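WAP, Kazal, immunoglobulin, Kunitz and NTR domain-containing protein 2 (Mus musculus, PDB 6MAA) probably inhibits serine proteases and metalloproteases and blocks mature myostatin but not activin, the portion described here being its follistatin domain. Local coordinates at residues 27-32 with 43-48. Sequence-based numbering, arbitrary orientation.
Sequences FMCLQQ and PVCKCK
One face of the Phe27 ring lies on the pyrrolidine of Pro43, whose CG sits almost over the ring centre, 3.7 Å from the centroid and 13° off the normal, in a CH-pi contact. The closest ring atom is CZ, 3.6 Å from Pro43 CG, while Pro43 CB sits near the CG and CD2 side of the ring. Phe27 CG stands anti to its own carbonyl carbon (chi1 -66°), which carries the ring out over the proline.

Two residues further along each segment, Cys29 and Cys45 are joined by a disulfide, SG to SG 2.0 Å, with chi3 at -91°, close to the relaxed value. It ties the loop before strand 34-39 to strand 42-47, the second strand of the hairpin, consistent with the EGF-like N-terminal subdomain of follistatin domains. Beyond it, Gln31 NE2 donates to the Gln32 backbone O (2.9 Å) and also bonds Ile81 O, while Gln32 reaches Asp73 on helix 69-79 and Leu83 after it.

No hydrogen bond crosses between the segments, so beside a CH-pi contact at the surface the disulfide is their one covalent link, a cross-link suited to a secreted protein.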
ATOM      1  N   PHE A  27       1.400 -13.332   4.649  1.00  8.99           N
ATOM      2  CA  PHE A  27       2.397 -12.509   3.989  1.00  8.98           C
ATOM      3  C   PHE A  27       2.157 -11.048   4.334  1.00  9.67           C
ATOM      4  O   PHE A  27       1.029 -10.642   4.623  1.00 11.19           O
ATOM      5  CB  PHE A  27       2.348 -12.697   2.468  1.00  9.49           C
ATOM      6  CG  PHE A  27       2.753 -14.070   2.030  1.00  8.84           C
ATOM      7  CD1 PHE A  27       4.084 -14.373   1.800  1.00 10.11           C
ATOM      8  CD2 PHE A  27       1.808 -15.066   1.873  1.00 10.32           C
ATOM      9  CE1 PHE A  27       4.464 -15.652   1.407  1.00  9.87           C
ATOM     10  CE2 PHE A  27       2.180 -16.340   1.489  1.00 10.73           C
ATOM     11  CZ  PHE A  27       3.506 -16.634   1.248  1.00  9.78           C
ATOM     12  N   MET A  28       3.237 -10.269   4.309  1.00  9.93           N
ATOM     13  CA  MET A  28       3.161  -8.827   4.464  1.00 10.88           C
ATOM     14  C   MET A  28       4.073  -8.178   3.438  1.00  9.76           C
ATOM     15  O   MET A  28       5.100  -8.737   3.052  1.00 11.44           O
ATOM     16  CB  MET A  28       3.592  -8.405   5.880  1.00 17.60           C
ATOM     17  CG  MET A  28       3.295  -6.951   6.230  1.00 25.37           C
ATOM     18  SD  MET A  28       3.777  -6.561   7.924  1.00 36.96           S
ATOM     19  CE  MET A  28       5.558  -6.610   7.777  1.00 25.40           C
ATOM     20  N   CYS A  29       3.692  -6.989   3.001  1.00 12.13           N
ATOM     21  CA  CYS A  29       4.480  -6.208   2.061  1.00 12.54           C
ATOM     22  C   CYS A  29       5.070  -5.019   2.804  1.00 13.36           C
ATOM     23  O   CYS A  29       4.327  -4.184   3.330  1.00 15.94           O
ATOM     24  CB  CYS A  29       3.601  -5.754   0.901  1.00 12.33           C
ATOM     25  SG  CYS A  29       3.085  -7.127  -0.156  1.00 13.71           S
ATOM     26  N   LEU A  30       6.403  -4.948   2.848  1.00 13.52           N
ATOM     27  CA  LEU A  30       7.062  -3.910   3.641  1.00 15.78           C
ATOM     28  C   LEU A  30       6.876  -2.519   3.052  1.00 15.89           C
ATOM     29  O   LEU A  30       6.912  -1.530   3.795  1.00 17.77           O
ATOM     30  CB  LEU A  30       8.553  -4.214   3.795  1.00 17.50           C
ATOM     31  CG  LEU A  30       8.948  -5.430   4.636  1.00 19.82           C
ATOM     32  CD1 LEU A  30      10.456  -5.576   4.674  1.00 21.33           C
ATOM     33  CD2 LEU A  30       8.398  -5.299   6.041  1.00 23.10           C
ATOM     34  N   GLN A  31       6.688  -2.412   1.738  1.00 14.86           N
ATOM     35  CA  GLN A  31       6.606  -1.106   1.097  1.00 15.08           C
ATOM     36  C   GLN A  31       5.380  -0.343   1.574  1.00 14.16           C
ATOM     37  O   GLN A  31       4.251  -0.838   1.511  1.00 14.69           O
ATOM     38  CB  GLN A  31       6.548  -1.270  -0.421  1.00 14.83           C
ATOM     39  CG  GLN A  31       6.176  -0.003  -1.174  1.00 15.53           C
ATOM     40  CD  GLN A  31       7.217   1.095  -1.032  1.00 16.01           C
ATOM     41  OE1 GLN A  31       8.400   0.877  -1.293  1.00 18.92           O
ATOM     42  NE2 GLN A  31       6.778   2.284  -0.624  1.00 15.23           N
ATOM     43  N   GLN A  32       5.614   0.875   2.050  1.00 13.95           N
ATOM     44  CA  GLN A  32       4.534   1.777   2.416  1.00 13.64           C
ATOM     45  C   GLN A  32       3.560   1.937   1.254  1.00 13.32           C
ATOM     46  O   GLN A  32       3.969   2.169   0.113  1.00 13.28           O
ATOM     47  CB  GLN A  32       5.166   3.122   2.758  1.00 14.16           C
ATOM     48  CG  GLN A  32       4.210   4.216   3.098  1.00 12.83           C
ATOM     49  CD  GLN A  32       4.950   5.463   3.487  1.00 12.94           C
ATOM     50  OE1 GLN A  32       6.180   5.490   3.463  1.00 14.86           O
ATOM     51  NE2 GLN A  32       4.216   6.508   3.841  1.00 13.22           N
ATOM     52  N   PRO A  43       1.938 -15.034  -4.037  1.00 10.23           N
ATOM     53  CA  PRO A  43       1.820 -13.704  -3.428  1.00 11.10           C
ATOM     54  C   PRO A  43       2.768 -12.713  -4.086  1.00 11.23           C
ATOM     55  O   PRO A  43       3.927 -13.025  -4.372  1.00 13.31           O
ATOM     56  CB  PRO A  43       2.215 -13.950  -1.966  1.00 11.93           C
ATOM     57  CG  PRO A  43       3.134 -15.110  -2.025  1.00 13.87           C
ATOM     58  CD  PRO A  43       2.578 -16.000  -3.124  1.00 12.36           C
ATOM     59  N   VAL A  44       2.250 -11.506  -4.329  1.00 10.78           N
ATOM     60  CA  VAL A  44       3.013 -10.387  -4.865  1.00 12.09           C
ATOM     61  C   VAL A  44       2.576  -9.135  -4.113  1.00 12.19           C
ATOM     62  O   VAL A  44       1.538  -9.117  -3.451  1.00 13.74           O
ATOM     63  CB  VAL A  44       2.788 -10.207  -6.388  1.00 14.16           C
ATOM     64  CG1 VAL A  44       3.244 -11.443  -7.168  1.00 16.26           C
ATOM     65  CG2 VAL A  44       1.324  -9.899  -6.675  1.00 16.77           C
ATOM     66  N   CYS A  45       3.378  -8.077  -4.216  1.00 13.24           N
ATOM     67  CA  CYS A  45       3.063  -6.796  -3.593  1.00 13.42           C
ATOM     68  C   CYS A  45       2.666  -5.779  -4.654  1.00 14.28           C
ATOM     69  O   CYS A  45       3.351  -5.639  -5.674  1.00 19.01           O
ATOM     70  CB  CYS A  45       4.252  -6.276  -2.784  1.00 15.54           C
ATOM     71  SG  CYS A  45       4.665  -7.341  -1.402  1.00 16.34           S
ATOM     72  N   LYS A  46       1.554  -5.085  -4.413  1.00 14.50           N
ATOM     73  CA  LYS A  46       1.023  -4.093  -5.340  1.00 16.19           C
ATOM     74  C   LYS A  46       0.574  -2.864  -4.561  1.00 15.04           C
ATOM     75  O   LYS A  46       0.191  -2.958  -3.396  1.00 15.95           O
ATOM     76  CB  LYS A  46      -0.177  -4.654  -6.120  1.00 19.94           C
ATOM     77  CG  LYS A  46       0.116  -5.933  -6.874  1.00 24.65           C
ATOM     78  CD  LYS A  46       1.097  -5.679  -8.002  1.00 28.76           C
ATOM     79  CE  LYS A  46       1.101  -6.827  -8.998  1.00 32.10           C
ATOM     80  NZ  LYS A  46      -0.248  -7.033  -9.588  1.00 33.15           N
ATOM     81  N   CYS A  47       0.598  -1.715  -5.228  1.00 14.59           N
ATOM     82  CA  CYS A  47       0.150  -0.475  -4.608  1.00 14.65           C
ATOM     83  C   CYS A  47      -1.376  -0.412  -4.562  1.00 16.22           C
ATOM     84  O   CYS A  47      -2.053  -0.724  -5.543  1.00 18.08           O
ATOM     85  CB  CYS A  47       0.692   0.729  -5.378  1.00 14.88           C
ATOM     86  SG  CYS A  47       2.504   0.876  -5.399  1.00 16.39           S
ATOM     87  N   LYS A  48      -1.912   0.028  -3.417  1.00 15.49           N
ATOM     88  CA  LYS A  48      -3.365   0.053  -3.227  1.00 17.42           C
ATOM     89  C   LYS A  48      -4.046   1.111  -4.099  1.00 17.72           C
ATOM     90  O   LYS A  48      -5.042   0.825  -4.774  1.00 17.41           O
ATOM     91  CB  LYS A  48      -3.697   0.263  -1.747  1.00 19.51           C
ATOM     92  CG  LYS A  48      -3.406  -0.950  -0.888  1.00 21.77           C
ATOM     93  CD  LYS A  48      -3.665  -0.675   0.582  1.00 23.63           C
ATOM     94  CE  LYS A  48      -2.549   0.159   1.196  1.00 26.07           C
ATOM     95  NZ  LYS A  48      -2.679   0.271   2.678  1.00 28.03           N
TER